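Local coordinates for folylpolyglutamate synthase protein FOLC (Mycobacterium tuberculosis, PDB 2VOS) that binds ADP and divalent metal ions and probably catalyses the ATP-dependent addition of L-glutamate to dihydropteroate and to tetrahydrofolate polyglutamates, at residues 74-79 against 336-341; 79-84 against 289-294. One frame throughout, in Å; residues are numbered along the deposited sequence.

Contact 1: residues 74-79 against 336-341; sequences GKTSVA and PGRLER. With CO (cobalt (II) ion), chain E; ADP (adenosine-5'-diphosphate), chain B.
Atom O1A of the ADP alpha-phosphate is gripped by three donors: R338 NE and R338 NH2, each 2.8 Å away, and water 1. O1A lies at the edge of the guanidinium near its plane, where these two nitrogens can both point at one oxygen, while T76 CG2 covers one face, 3.8 Å from R338 NH2. R338 is bent at chi2 (54°), which folds the chain past the ribose and brings the guanidinium back to the phosphate; NH1 hydrogen-bonds P336 O at 2.7 Å, limiting rotation of the group. The segment 74-79 belongs to the GKTS end of the P-loop and receives the same nucleotide at the start of helix 75-88. G74 is the N-cap and, having no side chain, tolerates both its positive phi and the adenine beside it. K75 reaches the beta-phosphate twice, its backbone N and its NZ each bonding O3B, an arrangement suited to a long, flexible cation. T76 OG1, beside its own backbone N (chi1 -72°), binds cobalt at 2.2 Å; ADP O1B, two waters, E174 and S98 O complete six ligands. The cobalt probably marks a site for the magnesium cofactor. S77 is small enough to offer OG to ADP O2A (2.8 Å) close beside R338 CG. Nearby, N301 and Q298 of helix 296-312 pack against S77 and R338 respectively, while strand 340-343 pairs with strand 347-350, with a G1 beta bulge at its start, where L339 and E340 both face I350.

Contact 2: residues 79-84 against 289-294; sequences ARMVDA and IYLPLH
Helix residues 79-84 pass the end of strand 284-291 at a distance: M81 and L291, whose CA atoms are the nearest pair, are still 9.9 Å apart. Side chains must therefore bridge the gap, and no hydrogen bond crosses it. The helical backbone is regular, with D83 N bonded to A79 O and A84 N to R80 O. On the other side the strand gives way to an inverse gamma turn centred on P292, closed by a weak bond from L293 N to L291 O. Proline suits that centre because its ring already holds phi near the value the turn needs. L291 and L293, the outer residues of the turn, both reach the same methyl group.

That methyl is CE of M81, modelled as selenomethionine with SE in place of sulfur. Beyond CG, chi2 (166°) and chi3 (179°) are both near anti, which stretches the chain from the helix toward the leucines. There CE meets L293 CD1 at 3.7 Å, the two side chains approaching tip to tip. L291 CD2 lies 4.0 Å from the same CE, but its side chain crosses that of M81 at about a right angle; with CG of L291 anti to its backbone N (chi1 -180°), CD2 swings toward the helix although the CB bond does not aim there. A long unbranched apolar chain suits this place, because it spans the distance and presents one methyl to a methyl of each leucine by van der Waals contact.

Along the flank of M81 run Q298, N301 and A305 of helix 296-312, while L291 also packs on F330 of helix 323-331 and L293 on V333. L291 pairs through its backbone with Q275, placing the contact where the three-stranded antiparallel sheet meets the nucleotide-domain helix 75-88.

Both contacts use helix 75-88, sharing A79, and their centres lie 9 Å apart; contact 2 is nested within the chain loop that contact 1 closes. Contact 1, at the helix start, lies nearer the centre of the chain and is entirely buried, and its chemistry is that of phosphate, metal and polar donors. Contact 2, one turn further on, is purely apolar and includes the partly exposed L293. The former joins the P-loop to the loop before strand 340-343, largely through the nucleotide; the latter joins the same helix to the small antiparallel sheet. They touch directly where P336 CD lies 3.4 Å from R80 NE, and N301 adjoins both.

Contact 1: residues 74-79 against 336-341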
loop_
_atom_site.group_PDB
_atom_site.type_symbol
_atom_site.label_atom_id
_atom_site.label_comp_id
_atom_site.label_asym_id
_atom_site.label_seq_id
_atom_site.Cartn_x
_atom_site.Cartn_y
_atom_site.Cartn_z
ATOM N N GLY A 74 1.869 3.765 -3.724
ATOM C CA GLY A 74 0.641 3.433 -4.435
ATOM C C GLY A 74 0.462 1.932 -4.676
ATOM O O GLY A 74 -0.517 1.542 -5.332
ATOM N N LYS A 75 1.356 1.068 -4.190
ATOM C CA LYS A 75 1.148 -0.367 -4.496
ATOM C C LYS A 75 -0.208 -0.851 -3.984
ATOM O O LYS A 75 -0.963 -1.512 -4.709
ATOM C CB LYS A 75 2.207 -1.348 -3.941
ATOM C CG LYS A 75 3.698 -1.154 -4.468
ATOM C CD LYS A 75 4.615 -2.197 -3.848
ATOM C CE LYS A 75 4.827 -1.950 -2.325
ATOM N NZ LYS A 75 5.235 -0.515 -2.013
ATOM N N THR A 76 -0.442 -0.645 -2.692
ATOM C CA THR A 76 -1.696 -1.133 -2.077
ATOM C C THR A 76 -2.911 -0.478 -2.737
ATOM O O THR A 76 -3.909 -1.154 -3.037
ATOM C CB THR A 76 -1.708 -0.918 -0.531
ATOM O OG1 THR A 76 -0.798 -1.866 0.005
ATOM C CG2 THR A 76 -3.125 -1.275 0.025
ATOM N N SER A 77 -2.851 0.833 -2.919
ATOM C CA SER A 77 -3.997 1.503 -3.536
ATOM C C SER A 77 -4.257 0.961 -4.966
ATOM O O SER A 77 -5.412 0.737 -5.378
ATOM C CB SER A 77 -3.727 3.002 -3.625
ATOM O OG SER A 77 -3.826 3.639 -2.367
ATOM N N VAL A 78 -3.181 0.770 -5.748
ATOM C CA VAL A 78 -3.326 0.214 -7.110
ATOM C C VAL A 78 -3.873 -1.202 -7.028
ATOM O O VAL A 78 -4.728 -1.599 -7.851
ATOM C CB VAL A 78 -1.965 0.226 -7.923
ATOM C CG1 VAL A 78 -2.122 -0.626 -9.268
ATOM C CG2 VAL A 78 -1.603 1.700 -8.273
ATOM N N ALA A 79 -3.402 -2.002 -6.060
ATOM C CA ALA A 79 -3.869 -3.395 -5.927
ATOM C C ALA A 79 -5.379 -3.365 -5.711
ATOM O O ALA A 79 -6.110 -4.143 -6.296
ATOM C CB ALA A 79 -3.212 -4.094 -4.752
ATOM N N PRO A 336 -8.407 2.160 2.639
ATOM C CA PRO A 336 -8.438 2.497 4.038
ATOM C C PRO A 336 -7.070 3.023 4.460
ATOM O O PRO A 336 -6.045 2.568 3.982
ATOM C CB PRO A 336 -8.725 1.197 4.750
ATOM C CG PRO A 336 -9.129 0.151 3.616
ATOM C CD PRO A 336 -8.762 0.748 2.327
ATOM N N GLY A 337 -7.099 4.030 5.309
ATOM C CA GLY A 337 -5.860 4.629 5.820
ATOM C C GLY A 337 -5.080 5.399 4.791
ATOM O O GLY A 337 -3.952 5.773 5.088
ATOM N N ARG A 338 -5.617 5.644 3.576
ATOM C CA ARG A 338 -4.970 6.592 2.617
ATOM C C ARG A 338 -5.854 7.838 2.466
ATOM O O ARG A 338 -6.922 7.817 1.809
ATOM C CB ARG A 338 -4.703 5.955 1.237
ATOM C CG ARG A 338 -3.486 4.972 1.244
ATOM C CD ARG A 338 -3.651 3.912 2.313
ATOM N NE ARG A 338 -2.669 2.823 2.239
ATOM C CZ ARG A 338 -2.648 1.758 3.054
ATOM N NH1 ARG A 338 -3.531 1.595 4.039
ATOM N NH2 ARG A 338 -1.716 0.834 2.903
ATOM N N LEU A 339 -5.438 8.901 3.154
ATOM C CA LEU A 339 -6.195 10.128 3.258
ATOM C C LEU A 339 -7.667 9.837 3.516
ATOM O O LEU A 339 -8.562 10.289 2.770
ATOM C CB LEU A 339 -6.052 10.918 1.971
ATOM C CG LEU A 339 -5.486 12.352 1.899
ATOM C CD1 LEU A 339 -5.267 13.079 3.178
ATOM C CD2 LEU A 339 -4.318 12.364 0.918
ATOM N N GLU A 340 -7.918 9.037 4.545
ATOM C CA GLU A 340 -9.256 8.585 4.826
ATOM C C GLU A 340 -9.805 9.431 5.988
ATOM O O GLU A 340 -9.168 9.561 7.031
ATOM C CB GLU A 340 -9.250 7.093 5.219
ATOM C CG GLU A 340 -10.662 6.517 5.391
ATOM C CD GLU A 340 -10.637 5.086 5.898
ATOM O OE1 GLU A 340 -9.550 4.638 6.337
ATOM O OE2 GLU A 340 -11.700 4.425 5.913
ATOM N N ARG A 341 -10.993 9.973 5.823
ATOM C CA ARG A 341 -11.603 10.820 6.854
ATOM C C ARG A 341 -12.328 9.989 7.863
ATOM O O ARG A 341 -13.228 9.207 7.484
ATOM C CB ARG A 341 -12.652 11.698 6.200
ATOM C CG ARG A 341 -12.137 13.015 5.726
ATOM C CD ARG A 341 -13.293 14.073 5.619
ATOM N NE ARG A 341 -14.513 13.593 4.937
ATOM C CZ ARG A 341 -15.704 14.196 5.011
ATOM N NH1 ARG A 341 -15.846 15.355 5.694
ATOM N NH2 ARG A 341 -16.756 13.671 4.390
HETATM CO CO CO E . 1.320 -1.550 0.465
HETATM P PB ADP B . 2.313 1.204 -0.888
HETATM O O1B ADP B . 1.448 -0.029 -0.853
HETATM O O2B ADP B . 3.031 1.455 0.408
HETATM O O3B ADP B . 3.184 1.373 -2.096
HETATM P PA ADP B . -0.175 2.786 -0.570
HETATM O O1A ADP B . -0.414 2.015 0.720
HETATM O O2A ADP B . -1.214 2.999 -1.659
HETATM O O3A ADP B . 1.325 2.470 -1.146
HETATM O "O5'" ADP B . 0.088 4.293 -0.024
HETATM C "C5'" ADP B . 0.902 4.627 1.110
HETATM C "C4'" ADP B . 0.899 6.169 1.183
HETATM O "O4'" ADP B . 1.578 6.696 0.009
HETATM C "C3'" ADP B . -0.484 6.805 1.056
HETATM O "O3'" ADP B . -1.002 7.154 2.324
HETATM C "C2'" ADP B . -0.344 8.109 0.323
HETATM O "O2'" ADP B . 0.198 9.078 1.284
HETATM C "C1'" ADP B . 0.865 7.835 -0.534
HETATM N N9 ADP B . 0.610 7.442 -1.949
HETATM C C8 ADP B . -0.163 6.440 -2.488
HETATM N N7 ADP B . -0.027 6.433 -3.848
HETATM C C5 ADP B . 0.925 7.362 -4.156
HETATM C C6 ADP B . 1.584 7.851 -5.372
HETATM N N6 ADP B . 1.267 7.341 -6.582
HETATM N N1 ADP B . 2.457 8.853 -5.219
HETATM C C2 ADP B . 2.784 9.460 -4.049
HETATM N N3 ADP B . 2.248 9.052 -2.869
HETATM C C4 ADP B . 1.323 8.037 -2.910
HETATM O O HOH W 1 0.825 -0.169 1.973
HETATM O O HOH W 2 3.407 -1.485 1.019
#

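Contact 2: residues 79-84 against 289-294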
loop_
_atom_site.group_PDB
_atom_site.type_symbol
_atom_site.label_atom_id
_atom_site.label_comp_id
_atom_site.label_asym_id
_atom_site.label_seq_id
_atom_site.Cartn_x
_atom_site.Cartn_y
_atom_site.Cartn_z
ATOM N N ALA A 79 -3.402 -2.002 -6.060
ATOM C CA ALA A 79 -3.869 -3.395 -5.927
ATOM C C ALA A 79 -5.379 -3.365 -5.711
ATOM O O ALA A 79 -6.110 -4.143 -6.296
ATOM C CB ALA A 79 -3.212 -4.094 -4.752
ATOM N N ARG A 80 -5.838 -2.495 -4.813
ATOM C CA ARG A 80 -7.290 -2.432 -4.528
ATOM C C ARG A 80 -8.143 -1.910 -5.696
ATOM O O ARG A 80 -9.295 -2.344 -5.827
ATOM C CB ARG A 80 -7.579 -1.592 -3.307
ATOM C CG ARG A 80 -6.887 -2.249 -2.021
ATOM C CD ARG A 80 -7.142 -1.343 -0.794
ATOM N NE ARG A 80 -8.558 -1.331 -0.355
ATOM C CZ ARG A 80 -9.091 -2.165 0.547
ATOM N NH1 ARG A 80 -8.370 -3.120 1.134
ATOM N NH2 ARG A 80 -10.374 -2.061 0.869
HETATM N N MSE A 81 -7.589 -1.002 -6.508
HETATM C CA MSE A 81 -8.223 -0.515 -7.728
HETATM C C MSE A 81 -8.332 -1.627 -8.791
HETATM O O MSE A 81 -9.397 -1.826 -9.351
HETATM C CB MSE A 81 -7.442 0.652 -8.315
HETATM C CG MSE A 81 -7.718 1.931 -7.494
HETATM SE SE MSE A 81 -6.356 3.225 -8.013
HETATM C CE MSE A 81 -6.895 4.718 -6.939
ATOM N N VAL A 82 -7.241 -2.340 -9.042
ATOM C CA VAL A 82 -7.272 -3.535 -9.893
ATOM C C VAL A 82 -8.341 -4.513 -9.440
ATOM O O VAL A 82 -9.113 -4.990 -10.253
ATOM C CB VAL A 82 -5.866 -4.231 -9.904
ATOM C CG1 VAL A 82 -5.906 -5.627 -10.541
ATOM C CG2 VAL A 82 -4.815 -3.314 -10.571
ATOM N N ASP A 83 -8.390 -4.843 -8.141
ATOM C CA ASP A 83 -9.411 -5.734 -7.608
ATOM C C ASP A 83 -10.822 -5.182 -7.927
ATOM O O ASP A 83 -11.740 -5.884 -8.450
ATOM C CB ASP A 83 -9.193 -5.849 -6.079
ATOM C CG ASP A 83 -10.013 -6.967 -5.448
ATOM O OD1 ASP A 83 -10.976 -7.434 -6.117
ATOM O OD2 ASP A 83 -9.717 -7.360 -4.280
ATOM N N ALA A 84 -11.042 -3.920 -7.604
ATOM C CA ALA A 84 -12.345 -3.326 -7.878
ATOM C C ALA A 84 -12.754 -3.439 -9.370
ATOM O O ALA A 84 -13.918 -3.759 -9.678
ATOM C CB ALA A 84 -12.359 -1.829 -7.443
ATOM N N ILE A 289 -15.329 9.295 -14.868
ATOM C CA ILE A 289 -14.981 8.373 -13.834
ATOM C C ILE A 289 -14.995 9.096 -12.478
ATOM O O ILE A 289 -14.166 9.991 -12.248
ATOM C CB ILE A 289 -13.624 7.783 -14.085
ATOM C CG1 ILE A 289 -13.707 6.869 -15.313
ATOM C CG2 ILE A 289 -13.186 6.936 -12.849
ATOM C CD1 ILE A 289 -12.355 6.502 -15.875
ATOM N N TYR A 290 -15.927 8.727 -11.605
ATOM C CA TYR A 290 -15.894 9.245 -10.253
ATOM C C TYR A 290 -15.058 8.329 -9.386
ATOM O O TYR A 290 -15.331 7.114 -9.314
ATOM C CB TYR A 290 -17.314 9.419 -9.687
ATOM C CG TYR A 290 -17.267 9.842 -8.213
ATOM C CD1 TYR A 290 -16.960 11.154 -7.844
ATOM C CD2 TYR A 290 -17.532 8.929 -7.195
ATOM C CE1 TYR A 290 -16.914 11.552 -6.481
ATOM C CE2 TYR A 290 -17.468 9.321 -5.785
ATOM C CZ TYR A 290 -17.145 10.626 -5.468
ATOM O OH TYR A 290 -17.118 11.052 -4.141
ATOM N N LEU A 291 -14.016 8.886 -8.753
ATOM C CA LEU A 291 -13.180 8.074 -7.858
ATOM C C LEU A 291 -13.361 8.646 -6.451
ATOM O O LEU A 291 -13.049 9.828 -6.243
ATOM C CB LEU A 291 -11.717 8.223 -8.287
ATOM C CG LEU A 291 -10.734 7.411 -7.419
ATOM C CD1 LEU A 291 -10.891 5.912 -7.681
ATOM C CD2 LEU A 291 -9.326 7.855 -7.739
ATOM N N PRO A 292 -13.903 7.859 -5.498
ATOM C CA PRO A 292 -14.123 8.468 -4.180
ATOM C C PRO A 292 -12.826 8.524 -3.280
ATOM O O PRO A 292 -12.848 8.067 -2.127
ATOM C CB PRO A 292 -15.180 7.571 -3.548
ATOM C CG PRO A 292 -14.808 6.148 -4.083
ATOM C CD PRO A 292 -14.301 6.443 -5.542
ATOM N N LEU A 293 -11.716 9.046 -3.812
ATOM C CA LEU A 293 -10.483 9.147 -3.041
ATOM C C LEU A 293 -9.927 10.538 -3.368
ATOM O O LEU A 293 -10.104 11.053 -4.496
ATOM C CB LEU A 293 -9.436 8.095 -3.504
ATOM C CG LEU A 293 -9.785 6.628 -3.318
ATOM C CD1 LEU A 293 -8.669 5.747 -3.876
ATOM C CD2 LEU A 293 -10.012 6.352 -1.798
ATOM N N HIS A 294 -9.224 11.109 -2.410
ATOM C CA HIS A 294 -8.653 12.409 -2.549
ATOM C C HIS A 294 -7.209 12.261 -3.040
ATOM O O HIS A 294 -6.511 11.309 -2.712
ATOM C CB HIS A 294 -8.649 13.119 -1.185
ATOM C CG HIS A 294 -9.995 13.233 -0.530
ATOM N ND1 HIS A 294 -11.028 13.984 -1.059
ATOM C CD2 HIS A 294 -10.455 12.724 0.645
ATOM C CE1 HIS A 294 -12.080 13.888 -0.258
ATOM N NE2 HIS A 294 -11.754 13.139 0.783
#